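Local structure of putative amidohydrolase (Unidentified, 3FEQ) at residues S194-N206 and M289-Q301. The protein probably acts as a zinc-dependent prolidase of the amidohydrolase superfamily, hydrolysing dipeptides that end in proline. Numbering follows the deposited sequence.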
loop_
_atom_site.group_PDB
_atom_site.type_symbol
_atom_site.label_atom_id
_atom_site.label_comp_id
_atom_site.label_asym_id
_atom_site.label_seq_id
_atom_site.Cartn_x
_atom_site.Cartn_y
_atom_site.Cartn_z
ATOM N N SER C 194 -21.132 -25.169 -2.607
ATOM C CA SER C 194 -22.577 -25.036 -2.563
ATOM C C SER C 194 -22.978 -24.059 -1.442
ATOM O O SER C 194 -22.201 -23.808 -0.507
ATOM C CB SER C 194 -23.194 -26.424 -2.327
ATOM O OG SER C 194 -24.601 -26.398 -2.204
ATOM N N GLY C 195 -24.192 -23.521 -1.541
ATOM C CA GLY C 195 -24.853 -22.863 -0.415
ATOM C C GLY C 195 -24.976 -23.800 0.767
ATOM O O GLY C 195 -24.792 -24.999 0.622
ATOM N N GLY C 196 -25.267 -23.260 1.943
ATOM C CA GLY C 196 -25.358 -24.094 3.129
ATOM C C GLY C 196 -26.466 -23.721 4.091
ATOM O O GLY C 196 -27.526 -23.251 3.678
ATOM N N VAL C 197 -26.221 -23.952 5.377
ATOM C CA VAL C 197 -27.216 -23.696 6.412
ATOM C C VAL C 197 -26.745 -22.608 7.397
ATOM O O VAL C 197 -27.509 -21.702 7.743
ATOM C CB VAL C 197 -27.580 -25.000 7.162
ATOM C CG1 VAL C 197 -28.498 -24.708 8.347
ATOM C CG2 VAL C 197 -28.219 -26.010 6.204
ATOM N N ALA C 198 -25.468 -22.668 7.784
ATOM C CA ALA C 198 -24.922 -21.848 8.872
ATOM C C ALA C 198 -24.326 -20.503 8.424
ATOM O O ALA C 198 -23.734 -19.781 9.229
ATOM C CB ALA C 198 -23.889 -22.650 9.665
ATOM N N SER C 199 -24.482 -20.170 7.146
ATOM C CA SER C 199 -24.001 -18.896 6.607
ATOM C C SER C 199 -25.171 -17.965 6.280
ATOM O O SER C 199 -26.257 -18.440 5.936
ATOM C CB SER C 199 -23.158 -19.138 5.354
ATOM O OG SER C 199 -23.734 -20.143 4.534
ATOM N N PRO C 200 -24.961 -16.636 6.393
ATOM C CA PRO C 200 -26.058 -15.657 6.227
ATOM C C PRO C 200 -26.703 -15.520 4.826
ATOM O O PRO C 200 -27.934 -15.474 4.726
ATOM C CB PRO C 200 -25.426 -14.328 6.676
ATOM C CG PRO C 200 -23.957 -14.526 6.540
ATOM C CD PRO C 200 -23.688 -15.989 6.766
ATOM N N THR C 201 -25.894 -15.459 3.766
ATOM C CA THR C 201 -26.350 -14.901 2.480
ATOM C C THR C 201 -26.691 -15.908 1.373
ATOM O O THR C 201 -27.391 -15.563 0.422
ATOM C CB THR C 201 -25.376 -13.829 1.919
ATOM O OG1 THR C 201 -24.065 -14.389 1.763
ATOM C CG2 THR C 201 -25.301 -12.637 2.850
ATOM N N ASP C 202 -26.202 -17.139 1.495
ATOM C CA ASP C 202 -26.326 -18.124 0.418
ATOM C C ASP C 202 -27.447 -19.130 0.648
ATOM O O ASP C 202 -27.383 -19.929 1.585
ATOM C CB ASP C 202 -25.001 -18.863 0.190
ATOM C CG ASP C 202 -24.278 -19.191 1.492
ATOM O OD1 ASP C 202 -24.161 -20.392 1.831
ATOM O OD2 ASP C 202 -23.824 -18.244 2.178
ATOM N N PRO C 203 -28.488 -19.087 -0.206
ATOM C CA PRO C 203 -29.470 -20.162 -0.260
ATOM C C PRO C 203 -28.844 -21.482 -0.702
ATOM O O PRO C 203 -27.957 -21.505 -1.563
ATOM C CB PRO C 203 -30.477 -19.669 -1.302
ATOM C CG PRO C 203 -29.760 -18.652 -2.081
ATOM C CD PRO C 203 -28.815 -18.002 -1.145
ATOM N N ILE C 204 -29.318 -22.569 -0.103
ATOM C CA ILE C 204 -28.726 -23.894 -0.274
ATOM C C ILE C 204 -28.777 -24.431 -1.722
ATOM O O ILE C 204 -27.905 -25.196 -2.142
ATOM C CB ILE C 204 -29.327 -24.903 0.750
ATOM C CG1 ILE C 204 -29.544 -26.270 0.110
ATOM C CG2 ILE C 204 -30.636 -24.366 1.329
ATOM C CD1 ILE C 204 -30.364 -27.192 0.932
ATOM N N ALA C 205 -29.745 -23.959 -2.501
ATOM C CA ALA C 205 -29.945 -24.440 -3.869
ATOM C C ALA C 205 -28.805 -24.149 -4.846
ATOM O O ALA C 205 -28.637 -24.872 -5.832
ATOM C CB ALA C 205 -31.274 -23.930 -4.438
ATOM N N ASN C 206 -28.028 -23.097 -4.604
ATOM C CA ASN C 206 -27.056 -22.697 -5.619
ATOM C C ASN C 206 -25.585 -23.010 -5.364
ATOM O O ASN C 206 -25.174 -23.280 -4.241
ATOM C CB ASN C 206 -27.264 -21.260 -6.103
ATOM C CG ASN C 206 -27.252 -20.254 -4.984
ATOM O OD1 ASN C 206 -28.304 -19.757 -4.575
ATOM N ND2 ASN C 206 -26.059 -19.908 -4.508
ATOM N N MET C 289 -27.718 -19.523 17.085
ATOM C CA MET C 289 -27.558 -19.464 15.625
ATOM C C MET C 289 -28.681 -18.628 14.984
ATOM O O MET C 289 -29.864 -18.893 15.234
ATOM C CB MET C 289 -27.515 -20.871 15.007
ATOM C CG MET C 289 -27.057 -20.887 13.540
ATOM S SD MET C 289 -27.305 -22.432 12.634
ATOM C CE MET C 289 -29.072 -22.681 12.854
ATOM N N PRO C 290 -28.306 -17.601 14.179
ATOM C CA PRO C 290 -29.193 -16.611 13.542
ATOM C C PRO C 290 -30.502 -17.184 12.981
ATOM O O PRO C 290 -30.488 -18.269 12.397
ATOM C CB PRO C 290 -28.330 -16.037 12.403
ATOM C CG PRO C 290 -26.967 -16.681 12.531
ATOM C CD PRO C 290 -26.893 -17.310 13.879
ATOM N N PRO C 291 -31.625 -16.456 13.159
ATOM C CA PRO C 291 -32.985 -16.954 12.899
ATOM C C PRO C 291 -33.269 -17.413 11.459
ATOM O O PRO C 291 -34.170 -18.237 11.248
ATOM C CB PRO C 291 -33.869 -15.756 13.263
ATOM C CG PRO C 291 -33.046 -14.950 14.206
ATOM C CD PRO C 291 -31.649 -15.081 13.694
ATOM N N GLU C 292 -32.515 -16.893 10.488
ATOM C CA GLU C 292 -32.690 -17.269 9.073
ATOM C C GLU C 292 -31.787 -18.433 8.621
ATOM O O GLU C 292 -31.868 -18.882 7.473
ATOM C CB GLU C 292 -32.540 -16.048 8.142
ATOM C CG GLU C 292 -31.100 -15.655 7.798
ATOM C CD GLU C 292 -30.414 -14.844 8.895
ATOM O OE1 GLU C 292 -31.115 -14.325 9.793
ATOM O OE2 GLU C 292 -29.169 -14.717 8.853
ATOM N N SER C 293 -30.934 -18.907 9.531
ATOM C CA SER C 293 -30.160 -20.137 9.331
ATOM C C SER C 293 -30.971 -21.358 9.777
ATOM O O SER C 293 -30.877 -22.436 9.178
ATOM C CB SER C 293 -28.833 -20.068 10.097
ATOM O OG SER C 293 -27.796 -19.530 9.295
ATOM N N VAL C 294 -31.787 -21.166 10.813
ATOM C CA VAL C 294 -32.699 -22.200 11.296
ATOM C C VAL C 294 -33.919 -22.338 10.388
ATOM O O VAL C 294 -34.631 -23.343 10.449
ATOM C CB VAL C 294 -33.180 -21.930 12.744
ATOM C CG1 VAL C 294 -33.225 -23.228 13.542
ATOM C CG2 VAL C 294 -32.291 -20.903 13.438
ATOM N N ALA C 295 -34.169 -21.329 9.554
ATOM C CA ALA C 295 -35.174 -21.449 8.498
ATOM C C ALA C 295 -34.726 -22.450 7.432
ATOM O O ALA C 295 -35.543 -23.210 6.903
ATOM C CB ALA C 295 -35.457 -20.097 7.874
ATOM N N LYS C 296 -33.418 -22.470 7.166
ATOM C CA LYS C 296 -32.819 -23.324 6.134
ATOM C C LYS C 296 -32.637 -24.779 6.565
ATOM O O LYS C 296 -32.511 -25.665 5.720
ATOM C CB LYS C 296 -31.473 -22.752 5.675
ATOM C CG LYS C 296 -31.560 -21.897 4.418
ATOM C CD LYS C 296 -30.215 -21.291 4.052
ATOM C CE LYS C 296 -29.685 -20.393 5.161
ATOM N NZ LYS C 296 -28.658 -19.441 4.654
ATOM N N VAL C 297 -32.624 -25.023 7.874
ATOM C CA VAL C 297 -32.372 -26.367 8.399
ATOM C C VAL C 297 -33.567 -27.323 8.231
ATOM O O VAL C 297 -33.390 -28.542 8.216
ATOM C CB VAL C 297 -31.853 -26.327 9.875
ATOM C CG1 VAL C 297 -33.001 -26.264 10.871
ATOM C CG2 VAL C 297 -30.946 -27.520 10.169
ATOM N N ALA C 298 -34.766 -26.761 8.055
ATOM C CA ALA C 298 -35.998 -27.548 7.936
ATOM C C ALA C 298 -35.959 -28.523 6.754
ATOM O O ALA C 298 -36.395 -29.673 6.865
ATOM C CB ALA C 298 -37.216 -26.619 7.835
ATOM N N SER C 299 -35.372 -28.072 5.648
ATOM C CA SER C 299 -35.473 -28.773 4.373
ATOM C C SER C 299 -34.487 -29.930 4.219
ATOM O O SER C 299 -34.816 -30.951 3.621
ATOM C CB SER C 299 -35.309 -27.787 3.210
ATOM O OG SER C 299 -34.010 -27.224 3.184
ATOM N N VAL C 300 -33.274 -29.757 4.730
ATOM C CA VAL C 300 -32.186 -30.687 4.431
ATOM C C VAL C 300 -32.270 -31.998 5.194
ATOM O O VAL C 300 -31.770 -33.021 4.726
ATOM C CB VAL C 300 -30.793 -30.061 4.653
ATOM C CG1 VAL C 300 -30.210 -29.615 3.346
ATOM C CG2 VAL C 300 -30.863 -28.901 5.629
ATOM N N GLN C 301 -32.909 -31.970 6.359
ATOM C CA GLN C 301 -33.008 -33.154 7.210
ATOM C C GLN C 301 -34.044 -34.132 6.683
ATOM O O GLN C 301 -33.980 -35.325 6.981
ATOM C CB GLN C 301 -33.364 -32.750 8.636
ATOM C CG GLN C 301 -34.433 -31.680 8.709
ATOM C CD GLN C 301 -35.237 -31.749 9.982
ATOM O OE1 GLN C 301 -36.314 -31.164 10.075
ATOM N NE2 GLN C 301 -34.721 -32.470 10.974
#
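The ammonium NZ of Lys296 reaches into the bend of residues 194-206 and is held there mainly by the backbone carbonyl of Ser199. Lys296 NZ lies 2.9 Å from Ser199 O, almost straight out from that carbonyl (C=O...N angle 170°). A weak bond of 3.4 Å runs from Lys296 NZ to Asp202 O. Lys296 CD passes 3.3 Å from Gly196 O, and the turn at chi3 (-60°) then swings CE and NZ toward the carbonyls of Ser199 and Asp202. Next to it, Ser293 OG donates to Val197 O over 2.7 Å, in the plane of the carbonyl. Both segments belong to the amidohydrolase TIM barrel: 194-206 is the loop leaving strand 189-192, and the short helix 297-300 packs against it near the zinc site, where Gly195 O accepts from the zinc ligand His231. Within the loop, Asp202 OD1 takes both Gly196 N and Ser199 OG, the latter also bonded to His142; the carboxylate's negative charge probably helps Lys296 settle here, although Lys296 NZ stays 5.4 Å from Asp202 OD1. Apolar contacts continue toward the helix. Val197 puts CG1 against Val297 and CG2 4.0 Å from Val300 CG2, while Ile204 CD1 meets Val300 CG1, and Tyr233 of strand 228-234 touches Val197, Ile204 and Val300.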